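Local coordinates for packaging enzyme P4 (Pseudomonas phage phi6, PDB 4BLO), which hydrolyses nucleoside triphosphates as a six-subunit P-loop ATPase related to the RecA helicases, and probably uses the energy to package viral RNA into the capsid, at residues S119-L124 with C225-V230; I172-L177 with N218-Y223; I3-A8 with G57-V62. All coordinates share one frame; numbering follows the deposited sequence.

Interaction 1 (S119-L124 with C225-V230); sequences SGVTAL and CSVVMV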
loop_
_atom_site.group_PDB
_atom_site.type_symbol
_atom_site.label_atom_id
_atom_site.label_comp_id
_atom_site.label_asym_id
_atom_site.label_seq_id
_atom_site.Cartn_x
_atom_site.Cartn_y
_atom_site.Cartn_z
ATOM N N SER L 119 -6.939 -37.813 9.387
ATOM C CA SER L 119 -6.080 -36.929 10.170
ATOM C C SER L 119 -5.898 -35.623 9.399
ATOM O O SER L 119 -5.824 -35.634 8.165
ATOM C CB SER L 119 -4.737 -37.593 10.448
ATOM O OG SER L 119 -4.915 -38.792 11.181
ATOM N N GLY L 120 -5.904 -34.512 10.124
ATOM C CA GLY L 120 -5.775 -33.180 9.546
ATOM C C GLY L 120 -6.322 -32.114 10.464
ATOM O O GLY L 120 -6.303 -32.275 11.690
ATOM N N VAL L 121 -6.835 -31.025 9.885
ATOM C CA VAL L 121 -7.403 -29.957 10.697
ATOM C C VAL L 121 -8.888 -29.750 10.349
ATOM O O VAL L 121 -9.327 -29.978 9.218
ATOM C CB VAL L 121 -6.574 -28.640 10.667
ATOM C CG1 VAL L 121 -6.947 -27.727 9.502
ATOM C CG2 VAL L 121 -6.696 -27.903 11.990
ATOM N N THR L 122 -9.651 -29.411 11.383
ATOM C CA THR L 122 -11.068 -29.096 11.333
ATOM C C THR L 122 -11.159 -27.623 11.724
ATOM O O THR L 122 -10.433 -27.201 12.628
ATOM C CB THR L 122 -11.859 -30.064 12.203
ATOM O OG1 THR L 122 -11.625 -31.397 11.729
ATOM C CG2 THR L 122 -13.354 -29.755 12.223
ATOM N N ALA L 123 -11.964 -26.823 10.987
ATOM C CA ALA L 123 -12.060 -25.389 11.251
ATOM C C ALA L 123 -13.439 -25.017 11.731
ATOM O O ALA L 123 -14.421 -25.147 11.006
ATOM C CB ALA L 123 -11.683 -24.576 10.011
ATOM N N LEU L 124 -13.503 -24.555 12.971
ATOM C CA LEU L 124 -14.748 -24.159 13.604
ATOM C C LEU L 124 -14.940 -22.664 13.385
ATOM O O LEU L 124 -14.343 -21.846 14.077
ATOM C CB LEU L 124 -14.739 -24.569 15.095
ATOM C CG LEU L 124 -15.891 -24.216 16.022
ATOM C CD1 LEU L 124 -17.143 -24.948 15.649
ATOM C CD2 LEU L 124 -15.501 -24.525 17.434
ATOM N N CYS L 225 -2.553 -36.464 13.412
ATOM C CA CYS L 225 -3.247 -35.592 14.372
ATOM C C CYS L 225 -4.664 -35.289 13.899
ATOM O O CYS L 225 -4.904 -35.124 12.696
ATOM C CB CYS L 225 -2.481 -34.289 14.588
ATOM S SG CYS L 225 -0.762 -34.490 15.113
ATOM N N SER L 226 -5.577 -35.139 14.858
ATOM C CA SER L 226 -6.950 -34.697 14.650
ATOM C C SER L 226 -7.149 -33.447 15.526
ATOM O O SER L 226 -7.364 -33.556 16.739
ATOM C CB SER L 226 -7.945 -35.803 14.977
ATOM O OG SER L 226 -9.249 -35.403 14.588
ATOM N N VAL L 227 -6.989 -32.264 14.913
ATOM C CA VAL L 227 -7.080 -30.974 15.582
ATOM C C VAL L 227 -8.300 -30.175 15.083
ATOM O O VAL L 227 -8.617 -30.189 13.900
ATOM C CB VAL L 227 -5.746 -30.179 15.396
ATOM C CG1 VAL L 227 -5.793 -28.793 16.059
ATOM C CG2 VAL L 227 -4.538 -30.977 15.896
ATOM N N VAL L 228 -8.973 -29.483 16.012
ATOM C CA VAL L 228 -10.080 -28.558 15.763
ATOM C C VAL L 228 -9.584 -27.148 16.112
ATOM O O VAL L 228 -9.257 -26.888 17.265
ATOM C CB VAL L 228 -11.380 -28.927 16.548
ATOM C CG1 VAL L 228 -12.406 -27.774 16.532
ATOM C CG2 VAL L 228 -11.993 -30.217 16.011
ATOM N N MET L 229 -9.524 -26.256 15.134
ATOM C CA MET L 229 -9.106 -24.862 15.354
ATOM C C MET L 229 -10.286 -23.933 15.174
ATOM O O MET L 229 -10.964 -24.029 14.146
ATOM C CB MET L 229 -7.968 -24.445 14.397
ATOM C CG MET L 229 -6.704 -25.241 14.579
ATOM S SD MET L 229 -5.258 -24.408 13.894
ATOM C CE MET L 229 -5.707 -24.304 12.194
ATOM N N VAL L 230 -10.550 -23.038 16.156
ATOM C CA VAL L 230 -11.666 -22.098 15.989
ATOM C C VAL L 230 -11.110 -20.901 15.235
ATOM O O VAL L 230 -10.094 -20.321 15.636
ATOM C CB VAL L 230 -12.517 -21.726 17.240
ATOM C CG1 VAL L 230 -12.151 -22.543 18.458
ATOM C CG2 VAL L 230 -12.551 -20.225 17.533
#
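Strands 120-126 and 226-231 run side by side as a parallel pair inside the central sheet, in register from Gly-120 with Ser-226 to Leu-124 with Val-230. Their short axes come within 4.6 Å at 27°. Five backbone hydrogen bonds join them, from Gly-120 N to Cys-225 O at one end to Leu-124 N to Met-229 O (2.8 Å) at the other. The longest, Val-227 N to Gly-120 O at 3.3 Å, is also almost straight. On one face Val-121 and Met-229 cross at about a right angle. Met-229 CG lies 3.7 Å from Val-121 CG2, and the bend at chi3 (-61°) brings CE back to the same methyl. Phe-220 and Ile-216 of helix 208-222 cover this side. On the other face Thr-122 CB meets Val-228 CG2 at 3.8 Å, and Leu-124 lies alongside Val-230, pointing the same way, with CD2 4.0 Å from Val-230 CG1. Leu-136 of helix 132-140 packs on Leu-124, Val-228 and Val-230. Strand 120-126 leads into the ADP-binding loop with Gly-131, Lys-132 and Ser-133. The pair is the inner parallel part of a RecA-type P-loop NTPase sheet, with the Walker A strand beside its parallel neighbour.

Interaction 2 (I172-L177 with N218-Y223); sequences IVCIGL and NLFTQY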
loop_
_atom_site.group_PDB
_atom_site.type_symbol
_atom_site.label_atom_id
_atom_site.label_comp_id
_atom_site.label_asym_id
_atom_site.label_seq_id
_atom_site.Cartn_x
_atom_site.Cartn_y
_atom_site.Cartn_z
ATOM N N ILE L 172 3.664 -27.085 18.660
ATOM C CA ILE L 172 4.309 -28.043 19.564
ATOM C C ILE L 172 3.241 -28.910 20.252
ATOM O O ILE L 172 3.334 -30.138 20.202
ATOM C CB ILE L 172 5.213 -27.319 20.603
ATOM C CG1 ILE L 172 6.527 -26.866 19.966
ATOM C CG2 ILE L 172 5.507 -28.207 21.811
ATOM C CD1 ILE L 172 7.284 -25.852 20.777
ATOM N N VAL L 173 2.232 -28.270 20.868
ATOM C CA VAL L 173 1.170 -28.958 21.593
ATOM C C VAL L 173 0.269 -29.729 20.616
ATOM O O VAL L 173 -0.062 -30.883 20.899
ATOM C CB VAL L 173 0.353 -27.999 22.498
ATOM C CG1 VAL L 173 -0.597 -28.779 23.408
ATOM C CG2 VAL L 173 1.268 -27.120 23.341
ATOM N N CYS L 174 -0.092 -29.116 19.468
ATOM C CA CYS L 174 -0.951 -29.737 18.458
ATOM C C CYS L 174 -0.302 -30.998 17.857
ATOM O O CYS L 174 -0.925 -32.060 17.894
ATOM C CB CYS L 174 -1.325 -28.735 17.372
ATOM S SG CYS L 174 -2.671 -27.608 17.832
ATOM N N ILE L 175 0.943 -30.892 17.329
ATOM C CA ILE L 175 1.664 -32.022 16.728
ATOM C C ILE L 175 2.087 -33.026 17.818
ATOM O O ILE L 175 1.834 -34.219 17.668
ATOM C CB ILE L 175 2.873 -31.561 15.858
ATOM C CG1 ILE L 175 2.401 -30.686 14.677
ATOM C CG2 ILE L 175 3.702 -32.761 15.351
ATOM C CD1 ILE L 175 3.451 -29.702 14.146
ATOM N N GLY L 176 2.702 -32.534 18.888
ATOM C CA GLY L 176 3.175 -33.362 19.994
ATOM C C GLY L 176 2.131 -34.258 20.614
ATOM O O GLY L 176 2.299 -35.482 20.621
ATOM N N LEU L 177 1.036 -33.662 21.122
ATOM C CA LEU L 177 -0.038 -34.413 21.787
ATOM C C LEU L 177 -0.998 -35.073 20.792
ATOM O O LEU L 177 -1.479 -36.177 21.062
ATOM C CB LEU L 177 -0.821 -33.537 22.780
ATOM C CG LEU L 177 -0.020 -32.910 23.942
ATOM C CD1 LEU L 177 -0.940 -32.177 24.886
ATOM C CD2 LEU L 177 0.745 -33.963 24.739
ATOM N N ASN L 218 -2.377 -30.557 6.310
ATOM C CA ASN L 218 -1.468 -31.596 5.802
ATOM C C ASN L 218 -0.367 -31.932 6.829
ATOM O O ASN L 218 0.023 -33.095 6.945
ATOM C CB ASN L 218 -0.877 -31.203 4.454
ATOM C CG ASN L 218 -1.877 -31.100 3.319
ATOM O OD1 ASN L 218 -1.661 -30.369 2.341
ATOM N ND2 ASN L 218 -2.981 -31.837 3.400
ATOM N N LEU L 219 0.068 -30.929 7.612
ATOM C CA LEU L 219 1.040 -31.093 8.691
ATOM C C LEU L 219 0.469 -32.075 9.734
ATOM O O LEU L 219 1.175 -32.970 10.193
ATOM C CB LEU L 219 1.324 -29.709 9.311
ATOM C CG LEU L 219 2.761 -29.321 9.682
ATOM C CD1 LEU L 219 3.735 -29.531 8.545
ATOM C CD2 LEU L 219 2.821 -27.882 10.119
ATOM N N PHE L 220 -0.836 -31.962 10.038
ATOM C CA PHE L 220 -1.521 -32.858 10.973
ATOM C C PHE L 220 -1.816 -34.210 10.326
ATOM O O PHE L 220 -1.779 -35.220 11.029
ATOM C CB PHE L 220 -2.812 -32.228 11.507
ATOM C CG PHE L 220 -2.612 -30.976 12.332
ATOM C CD1 PHE L 220 -1.479 -30.812 13.119
ATOM C CD2 PHE L 220 -3.581 -29.982 12.358
ATOM C CE1 PHE L 220 -1.301 -29.658 13.889
ATOM C CE2 PHE L 220 -3.410 -28.835 13.141
ATOM C CZ PHE L 220 -2.272 -28.680 13.901
ATOM N N THR L 221 -2.093 -34.243 8.999
ATOM C CA THR L 221 -2.367 -35.490 8.267
ATOM C C THR L 221 -1.113 -36.373 8.261
ATOM O O THR L 221 -1.213 -37.581 8.463
ATOM C CB THR L 221 -2.853 -35.197 6.838
ATOM O OG1 THR L 221 -3.931 -34.254 6.889
ATOM C CG2 THR L 221 -3.287 -36.457 6.092
ATOM N N GLN L 222 0.061 -35.756 8.074
ATOM C CA GLN L 222 1.355 -36.423 8.053
ATOM C C GLN L 222 1.749 -36.983 9.438
ATOM O O GLN L 222 2.439 -38.008 9.493
ATOM C CB GLN L 222 2.422 -35.440 7.580
ATOM C CG GLN L 222 3.476 -36.102 6.724
ATOM C CD GLN L 222 4.169 -35.093 5.848
ATOM O OE1 GLN L 222 4.910 -34.231 6.341
ATOM N NE2 GLN L 222 3.957 -35.190 4.531
ATOM N N TYR L 223 1.320 -36.314 10.541
ATOM C CA TYR L 223 1.665 -36.713 11.912
ATOM C C TYR L 223 0.477 -37.366 12.671
ATOM O O TYR L 223 0.520 -37.487 13.895
ATOM C CB TYR L 223 2.241 -35.512 12.686
ATOM C CG TYR L 223 3.495 -34.953 12.048
ATOM C CD1 TYR L 223 4.577 -35.773 11.759
ATOM C CD2 TYR L 223 3.606 -33.602 11.745
ATOM C CE1 TYR L 223 5.725 -35.269 11.152
ATOM C CE2 TYR L 223 4.758 -33.083 11.151
ATOM C CZ TYR L 223 5.820 -33.917 10.870
ATOM O OH TYR L 223 6.964 -33.403 10.295
#
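Two helices that lie against one face of the RecA-type sheet, 167-179 and 208-222, meet through Cys-174 and Ile-175 on one and Leu-219 and Phe-220 on the other, with Tyr-223 following. Their local axes run in nearly the same direction, 26° apart, and stay 10.3 Å from each other, so side chains alone bridge the gap. Ile-175 does most of this by using its two branches differently. With CG1 anti to the carbonyl carbon (chi1 -62°), the longer branch goes to the Phe-220 ring, where CG1 lies in the ring plane at the edge, 3.9 Å from CE1. The CG2 methyl of Ile-175, anti to the backbone N, turns instead to Tyr-223 and approaches CD2 of that ring obliquely at 3.7 Å. Beyond CG1, Ile-175 CD1 reaches a looser contact with Leu-219 CD2 at 4.5 Å. Cys-174 comes to the same end of the Phe-220 ring from an oblique direction: its CB is 3.6 Å from both CE1 and CZ. Cys-174 SG is 4.1 Å from Phe-220 CZ and sits obliquely, 59° off the ring normal, a Cys sulfur-aromatic contact. The interface is apolar throughout and wholly buried. Tyr-223 finds its polar partner elsewhere, its OH making a weak hydrogen bond to Ser-23 O. Beneath the helices, Cys-174 rests on Ile-146, Val-184 and Val-186 of strands 144-147 and 184-187, while Phe-220 lies on Val-121 and Val-227 of the next strands. Ile-41 of helix 38-54 packs against Ile-175, and Ala-152 of a neighbouring subunit touches helix 208-222 at Asn-218 and Thr-221.

Interaction 3 (I3-A8 with G57-V62); sequences IVVTQA and GSLAGV
Ile-3 and Leu-59 form an isolated antiparallel bridge, a hydrogen-bonded pair in which each residue gives its N-H to the carbonyl of the other. Ile-3 N reaches Leu-59 O at 2.9 Å, and Leu-59 N returns to Ile-3 O at 2.7 Å. Ser-58 CA adds a CA-H...O contact to the same Ile-3 O at 3.6 Å. Beside the bridge, the side chain of Ile-3 runs on extended (chi2 167°) and sets CD1 against Gly-61 CA at 3.7 Å. Val-5 turns its CG2 to Gly-57 O at 3.6 Å, and the same methyl has a long contact of 4.5 Å with Leu-59 CD2.

Farther out, helix 38-54 supports both segments: Ala-52 touches Val-5 and Leu-59, with Met-49 beside the first and Leu-51 beside the second. Ile-64 packs on Ile-3 and Leu-59, Phe-182 lies against Ile-3, and Gly-61 is hydrogen-bonded through its backbone to Asp-159. Because the polar link is made of main-chain atoms, the pairing itself does not depend on a polar side chain; it ties the chain start, just ahead of helix 7-22, to the loop after helix 38-54, with the buried Ile-3 and Leu-59 fixed among apolar neighbours.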
loop_
_atom_site.group_PDB
_atom_site.type_symbol
_atom_site.label_atom_id
_atom_site.label_comp_id
_atom_site.label_asym_id
_atom_site.label_seq_id
_atom_site.Cartn_x
_atom_site.Cartn_y
_atom_site.Cartn_z
ATOM N N ILE L 3 -6.300 -34.367 32.059
ATOM C CA ILE L 3 -5.723 -34.903 30.816
ATOM C C ILE L 3 -5.056 -36.242 31.176
ATOM O O ILE L 3 -3.980 -36.259 31.786
ATOM C CB ILE L 3 -4.754 -33.892 30.131
ATOM C CG1 ILE L 3 -5.488 -32.574 29.786
ATOM C CG2 ILE L 3 -4.102 -34.507 28.885
ATOM C CD1 ILE L 3 -4.590 -31.387 29.391
ATOM N N VAL L 4 -5.727 -37.364 30.839
ATOM C CA VAL L 4 -5.268 -38.707 31.196
ATOM C C VAL L 4 -4.474 -39.360 30.045
ATOM O O VAL L 4 -4.884 -39.333 28.881
ATOM C CB VAL L 4 -6.430 -39.604 31.730
ATOM C CG1 VAL L 4 -7.565 -39.776 30.720
ATOM C CG2 VAL L 4 -5.927 -40.950 32.242
ATOM N N VAL L 5 -3.312 -39.928 30.408
ATOM C CA VAL L 5 -2.378 -40.613 29.521
ATOM C C VAL L 5 -2.589 -42.124 29.680
ATOM O O VAL L 5 -2.268 -42.699 30.725
ATOM C CB VAL L 5 -0.909 -40.179 29.799
ATOM C CG1 VAL L 5 0.060 -40.868 28.845
ATOM C CG2 VAL L 5 -0.759 -38.666 29.700
ATOM N N THR L 6 -3.175 -42.741 28.643
ATOM C CA THR L 6 -3.498 -44.167 28.495
ATOM C C THR L 6 -2.255 -44.904 27.973
ATOM O O THR L 6 -1.294 -44.254 27.548
ATOM C CB THR L 6 -4.700 -44.292 27.504
ATOM O OG1 THR L 6 -5.731 -43.379 27.881
ATOM C CG2 THR L 6 -5.286 -45.706 27.421
ATOM N N GLN L 7 -2.283 -46.262 27.986
ATOM C CA GLN L 7 -1.215 -47.102 27.447
ATOM C C GLN L 7 -1.116 -46.885 25.938
ATOM O O GLN L 7 -0.015 -46.932 25.380
ATOM C CB GLN L 7 -1.459 -48.582 27.779
ATOM C CG GLN L 7 -0.235 -49.485 27.565
ATOM C CD GLN L 7 0.969 -49.086 28.396
ATOM O OE1 GLN L 7 0.918 -49.008 29.630
ATOM N NE2 GLN L 7 2.090 -48.850 27.732
ATOM N N ALA L 8 -2.274 -46.590 25.297
ATOM C CA ALA L 8 -2.401 -46.307 23.867
ATOM C C ALA L 8 -1.513 -45.130 23.475
ATOM O O ALA L 8 -0.863 -45.187 22.434
ATOM C CB ALA L 8 -3.851 -46.020 23.518
ATOM N N GLY L 57 -0.741 -40.913 35.752
ATOM C CA GLY L 57 -1.279 -40.898 34.394
ATOM C C GLY L 57 -1.893 -39.546 34.121
ATOM O O GLY L 57 -1.468 -38.831 33.205
ATOM N N SER L 58 -2.868 -39.155 34.962
ATOM C CA SER L 58 -3.582 -37.887 34.944
ATOM C C SER L 58 -2.607 -36.695 35.021
ATOM O O SER L 58 -1.668 -36.717 35.819
ATOM C CB SER L 58 -4.579 -37.844 36.101
ATOM O OG SER L 58 -5.498 -36.772 35.968
ATOM N N LEU L 59 -2.821 -35.684 34.150
ATOM C CA LEU L 59 -2.020 -34.468 34.039
ATOM C C LEU L 59 -2.893 -33.219 33.979
ATOM O O LEU L 59 -4.007 -33.260 33.439
ATOM C CB LEU L 59 -1.149 -34.554 32.772
ATOM C CG LEU L 59 0.395 -34.502 32.919
ATOM C CD1 LEU L 59 0.898 -35.137 34.203
ATOM C CD2 LEU L 59 1.068 -35.125 31.741
ATOM N N ALA L 60 -2.354 -32.099 34.498
ATOM C CA ALA L 60 -3.005 -30.795 34.470
ATOM C C ALA L 60 -2.464 -29.975 33.303
ATOM O O ALA L 60 -1.243 -29.862 33.131
ATOM C CB ALA L 60 -2.776 -30.074 35.780
ATOM N N GLY L 61 -3.379 -29.430 32.501
ATOM C CA GLY L 61 -3.072 -28.601 31.333
ATOM C C GLY L 61 -2.059 -27.503 31.595
ATOM O O GLY L 61 -1.237 -27.196 30.733
ATOM N N VAL L 62 -2.095 -26.931 32.810
ATOM C CA VAL L 62 -1.183 -25.895 33.289
ATOM C C VAL L 62 0.247 -26.422 33.338
ATOM O O VAL L 62 1.178 -25.684 33.048
ATOM C CB VAL L 62 -1.592 -25.377 34.697
ATOM C CG1 VAL L 62 -1.088 -23.957 34.928
ATOM C CG2 VAL L 62 -3.097 -25.461 34.922
#

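Interactions 1 and 2 belong to the buried core and are joined directly: Thr-221 OG1 probably hydrogen-bonds to Ser-119 O, as does Cys-225 N to Phe-220 O where helix 208-222 turns into strand 226-231. Interaction 1 is a sheet contact, with main-chain bonds at its centre and apolar packing on both faces; interaction 2 adds a helix layer held by side-chain packing. Interaction 3 lies outward, its centre about 20 Å from that of interaction 1, and is only partly buried. It too relies on main-chain bonds, but as one antiparallel bridge between irregular segments. Helix 38-54 borders both interactions 2 and 3, whose nearest atoms are about 6 Å apart.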